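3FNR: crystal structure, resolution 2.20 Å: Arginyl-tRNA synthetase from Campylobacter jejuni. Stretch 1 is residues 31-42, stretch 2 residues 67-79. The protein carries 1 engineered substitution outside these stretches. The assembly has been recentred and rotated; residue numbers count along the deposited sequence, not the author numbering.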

# COMPACT_ATOMS: atom_id res chain seq x y z
N SER A 31 -9.19 -16.83 2.93
CA SER A 31 -7.89 -16.45 2.36
C SER A 31 -8.07 -15.42 1.26
O SER A 31 -9.12 -15.36 0.63
CB SER A 31 -7.20 -17.67 1.77
OG SER A 31 -8.01 -18.24 0.75
N PHE A 32 -7.04 -14.61 1.02
CA PHE A 32 -7.15 -13.52 0.05
C PHE A 32 -5.95 -13.42 -0.87
O PHE A 32 -4.81 -13.71 -0.47
CB PHE A 32 -7.31 -12.17 0.76
CG PHE A 32 -8.48 -12.10 1.71
CD1 PHE A 32 -9.68 -11.56 1.28
CD2 PHE A 32 -8.37 -12.55 3.02
CE1 PHE A 32 -10.78 -11.48 2.14
CE2 PHE A 32 -9.45 -12.49 3.88
CZ PHE A 32 -10.66 -11.94 3.45
N LEU A 33 -6.20 -12.98 -2.10
CA LEU A 33 -5.14 -12.56 -3.00
C LEU A 33 -5.32 -11.10 -3.37
O LEU A 33 -6.26 -10.74 -4.09
CB LEU A 33 -5.10 -13.43 -4.27
CG LEU A 33 -4.06 -13.03 -5.35
CD1 LEU A 33 -2.64 -13.13 -4.81
CD2 LEU A 33 -4.22 -13.88 -6.60
N LEU A 34 -4.39 -10.26 -2.92
CA LEU A 34 -4.42 -8.84 -3.25
C LEU A 34 -3.44 -8.51 -4.37
O LEU A 34 -2.24 -8.76 -4.26
CB LEU A 34 -4.04 -8.00 -2.01
CG LEU A 34 -4.45 -6.54 -1.73
CD1 LEU A 34 -3.32 -5.85 -0.97
CD2 LEU A 34 -4.85 -5.72 -2.94
N GLU A 35 -3.96 -7.91 -5.44
CA GLU A 35 -3.09 -7.39 -6.47
C GLU A 35 -3.21 -5.89 -6.43
O GLU A 35 -4.31 -5.35 -6.59
CB GLU A 35 -3.47 -7.90 -7.85
CG GLU A 35 -2.59 -7.32 -8.97
CD GLU A 35 -3.40 -6.72 -10.11
OE1 GLU A 35 -4.50 -7.24 -10.41
OE2 GLU A 35 -2.95 -5.71 -10.70
N TYR A 36 -2.08 -5.22 -6.22
CA TYR A 36 -2.08 -3.77 -6.12
C TYR A 36 -0.80 -3.13 -6.66
O TYR A 36 0.18 -3.82 -6.93
CB TYR A 36 -2.39 -3.32 -4.68
CG TYR A 36 -1.29 -3.51 -3.63
CD1 TYR A 36 -0.81 -4.78 -3.30
CD2 TYR A 36 -0.78 -2.41 -2.95
CE1 TYR A 36 0.17 -4.94 -2.32
CE2 TYR A 36 0.20 -2.56 -1.98
CZ TYR A 36 0.67 -3.82 -1.67
OH TYR A 36 1.63 -3.94 -0.70
N VAL A 37 -0.85 -1.80 -6.78
CA VAL A 37 0.17 -0.96 -7.41
C VAL A 37 0.23 -1.24 -8.91
O VAL A 37 -0.38 -0.50 -9.68
CB VAL A 37 1.59 -1.03 -6.72
CG1 VAL A 37 2.49 0.07 -7.26
CG2 VAL A 37 1.49 -0.89 -5.20
N SER A 38 0.93 -2.31 -9.30
CA SER A 38 1.01 -2.77 -10.70
C SER A 38 1.26 -1.66 -11.70
O SER A 38 0.59 -1.58 -12.72
CB SER A 38 -0.27 -3.52 -11.10
OG SER A 38 -0.44 -4.69 -10.31
N ALA A 39 2.22 -0.79 -11.40
CA ALA A 39 2.56 0.31 -12.29
C ALA A 39 3.44 -0.20 -13.43
O ALA A 39 4.19 -1.17 -13.26
CB ALA A 39 3.27 1.39 -11.52
N ASN A 40 3.33 0.44 -14.59
CA ASN A 40 4.18 0.13 -15.74
C ASN A 40 5.66 0.28 -15.41
O ASN A 40 6.04 1.26 -14.78
CB ASN A 40 3.81 1.04 -16.90
CG ASN A 40 2.42 0.78 -17.42
OD1 ASN A 40 1.88 -0.32 -17.28
ND2 ASN A 40 1.82 1.79 -18.03
N PRO A 41 6.49 -0.71 -15.82
CA PRO A 41 7.93 -0.68 -15.51
C PRO A 41 8.70 0.26 -16.45
O PRO A 41 9.72 -0.13 -17.04
CB PRO A 41 8.35 -2.13 -15.72
CG PRO A 41 7.43 -2.64 -16.78
CD PRO A 41 6.12 -1.91 -16.60
N THR A 42 8.21 1.49 -16.57
CA THR A 42 8.71 2.46 -17.52
C THR A 42 9.19 3.74 -16.81
O THR A 42 9.45 4.76 -17.45
CB THR A 42 7.61 2.84 -18.51
OG1 THR A 42 6.49 3.37 -17.79
CG2 THR A 42 7.18 1.62 -19.32
N GLY A 67 -4.49 -13.16 11.42
CA GLY A 67 -4.46 -14.59 11.18
C GLY A 67 -5.02 -15.02 9.84
O GLY A 67 -5.26 -16.21 9.62
N TYR A 68 -5.25 -14.05 8.95
CA TYR A 68 -5.72 -14.37 7.61
C TYR A 68 -4.53 -14.75 6.72
O TYR A 68 -3.45 -14.16 6.84
CB TYR A 68 -6.49 -13.19 7.00
CG TYR A 68 -7.77 -12.86 7.73
CD1 TYR A 68 -7.79 -11.93 8.76
CD2 TYR A 68 -8.97 -13.48 7.38
CE1 TYR A 68 -8.97 -11.63 9.45
CE2 TYR A 68 -10.17 -13.18 8.06
CZ TYR A 68 -10.15 -12.25 9.09
OH TYR A 68 -11.30 -11.94 9.78
N LYS A 69 -4.73 -15.75 5.86
CA LYS A 69 -3.79 -16.05 4.78
C LYS A 69 -4.00 -14.99 3.73
O LYS A 69 -5.10 -14.83 3.21
CB LYS A 69 -4.06 -17.44 4.19
CG LYS A 69 -3.71 -18.61 5.12
CD LYS A 69 -3.91 -19.98 4.44
CE LYS A 69 -5.38 -20.44 4.43
NZ LYS A 69 -5.96 -20.60 5.81
N PHE A 70 -2.96 -14.23 3.42
CA PHE A 70 -3.13 -13.05 2.59
C PHE A 70 -1.90 -12.86 1.72
O PHE A 70 -0.82 -12.53 2.21
CB PHE A 70 -3.36 -11.82 3.49
CG PHE A 70 -4.03 -10.64 2.82
CD1 PHE A 70 -5.39 -10.42 2.97
CD2 PHE A 70 -3.29 -9.73 2.08
CE1 PHE A 70 -6.01 -9.32 2.38
CE2 PHE A 70 -3.89 -8.62 1.49
CZ PHE A 70 -5.26 -8.42 1.63
N ASN A 71 -2.08 -13.11 0.42
CA ASN A 71 -1.01 -12.97 -0.56
C ASN A 71 -1.08 -11.67 -1.34
O ASN A 71 -2.16 -11.12 -1.57
CB ASN A 71 -1.04 -14.14 -1.53
CG ASN A 71 -0.18 -15.28 -1.07
OD1 ASN A 71 -0.61 -16.09 -0.24
ND2 ASN A 71 1.04 -15.36 -1.60
N THR A 72 0.09 -11.20 -1.75
CA THR A 72 0.20 -9.98 -2.55
C THR A 72 0.92 -10.23 -3.86
O THR A 72 1.87 -11.03 -3.92
CB THR A 72 0.91 -8.86 -1.78
OG1 THR A 72 2.13 -9.36 -1.22
CG2 THR A 72 0.03 -8.37 -0.65
N GLU A 73 0.49 -9.51 -4.89
CA GLU A 73 0.98 -9.70 -6.24
C GLU A 73 0.98 -8.39 -7.03
O GLU A 73 0.11 -7.53 -6.86
CB GLU A 73 0.17 -10.79 -6.96
CG GLU A 73 0.73 -11.27 -8.29
CD GLU A 73 0.15 -12.61 -8.74
OE1 GLU A 73 -0.64 -12.62 -9.71
OE2 GLU A 73 0.49 -13.66 -8.13
N TYR A 74 1.99 -8.24 -7.88
CA TYR A 74 2.18 -7.06 -8.72
C TYR A 74 2.22 -7.56 -10.15
O TYR A 74 2.96 -8.50 -10.46
CB TYR A 74 3.50 -6.39 -8.34
CG TYR A 74 3.88 -5.09 -9.04
CD1 TYR A 74 4.18 -5.06 -10.41
CD2 TYR A 74 4.02 -3.91 -8.31
CE1 TYR A 74 4.56 -3.88 -11.04
CE2 TYR A 74 4.41 -2.72 -8.94
CZ TYR A 74 4.68 -2.71 -10.30
OH TYR A 74 5.05 -1.55 -10.91
N TYR A 75 1.43 -6.94 -11.01
CA TYR A 75 1.38 -7.30 -12.41
C TYR A 75 2.29 -6.37 -13.19
O TYR A 75 2.09 -5.15 -13.19
CB TYR A 75 -0.05 -7.17 -12.92
CG TYR A 75 -0.25 -7.62 -14.35
CD1 TYR A 75 -0.30 -8.98 -14.66
CD2 TYR A 75 -0.40 -6.70 -15.38
CE1 TYR A 75 -0.48 -9.40 -15.97
CE2 TYR A 75 -0.58 -7.11 -16.69
CZ TYR A 75 -0.62 -8.47 -16.98
OH TYR A 75 -0.83 -8.90 -18.27
N VAL A 76 3.26 -6.96 -13.88
CA VAL A 76 4.23 -6.22 -14.69
C VAL A 76 3.78 -6.18 -16.15
O VAL A 76 3.77 -7.20 -16.82
CB VAL A 76 5.65 -6.85 -14.60
CG1 VAL A 76 6.68 -5.91 -15.17
CG2 VAL A 76 6.01 -7.21 -13.16
N ASN A 77 3.40 -5.00 -16.64
CA ASN A 77 2.99 -4.83 -18.03
C ASN A 77 4.22 -4.76 -18.92
O ASN A 77 4.57 -3.70 -19.42
CB ASN A 77 2.17 -3.55 -18.21
CG ASN A 77 0.75 -3.67 -17.69
OD1 ASN A 77 -0.11 -4.29 -18.32
ND2 ASN A 77 0.47 -3.04 -16.55
N ASP A 78 4.88 -5.91 -19.11
CA ASP A 78 6.20 -5.92 -19.73
C ASP A 78 6.23 -6.50 -21.15
O ASP A 78 7.25 -7.05 -21.58
CB ASP A 78 7.22 -6.61 -18.82
CG ASP A 78 6.99 -8.11 -18.69
OD1 ASP A 78 7.94 -8.79 -18.25
OD2 ASP A 78 5.89 -8.62 -19.00
N ALA A 79 5.12 -6.38 -21.86
CA ALA A 79 5.06 -6.76 -23.27
C ALA A 79 6.02 -5.87 -24.05
O ALA A 79 6.20 -4.70 -23.70
CB ALA A 79 3.66 -6.61 -23.81
O HOH W 1 2.70 -3.12 -14.73

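Two parallel strands start this contact, and a loop that leans on side chains and a water completes it. At Ser 31 the small side chain lies on the same face of the sheet as that of Lys 69, and its CA approaches Lys 69 O at 3.3 Å. Phe 32 then sets the pattern of a parallel pair: its N donates to Lys 69 O (2.9 Å) and its O accepts from Asn 71 N (2.9 Å), so one residue bonds to both neighbours of its partner, Phe 70. Its buried ring lies obliquely against those of Phe 70 and Tyr 68, with Phe 32 CE2 3.7 Å from Tyr 68 CD2. Leu 33 turns to the other face, where its CD1 packs 3.8 Å from Asn 71 CB. Leu 34 repeats the role of Phe 32, its N bonding to Asn 71 O (2.7 Å) and its O receiving Glu 73 N (2.9 Å), while its CB rests 3.6 Å from Phe 70 CE2; a branched apolar chain suits this buried face.

The ladder closes with Tyr 36 N to Glu 73 O (3.2 Å). Val 37 brings CG1 to 3.8 Å from Tyr 74 CE2. Ser 38 replaces the backbone pairing with its side chain: OG accepts from Tyr 75 N (3.0 Å) and donates to Glu 35 OE2 (2.7 Å), using both capacities of a hydroxyl. Its CA sits over the Tyr 74 ring, 3.6 Å from the centroid, in a CH-pi contact. That tyrosine is long enough to reach past Ser 38, and its OH donates to Ala 39 O (2.5 Å).

Water 1 accepts from Asn 77 N (2.8 Å) and Asn 77 ND2 (2.9 Å); it lies 2.6 Å from Tyr 75 O and 2.9 Å from Ala 39 O, with more acceptors in reach than it has protons to give. Finally, the buried ring of Pro 41 offers an apolar surface, its CG 3.7 Å from Val 76 CG1.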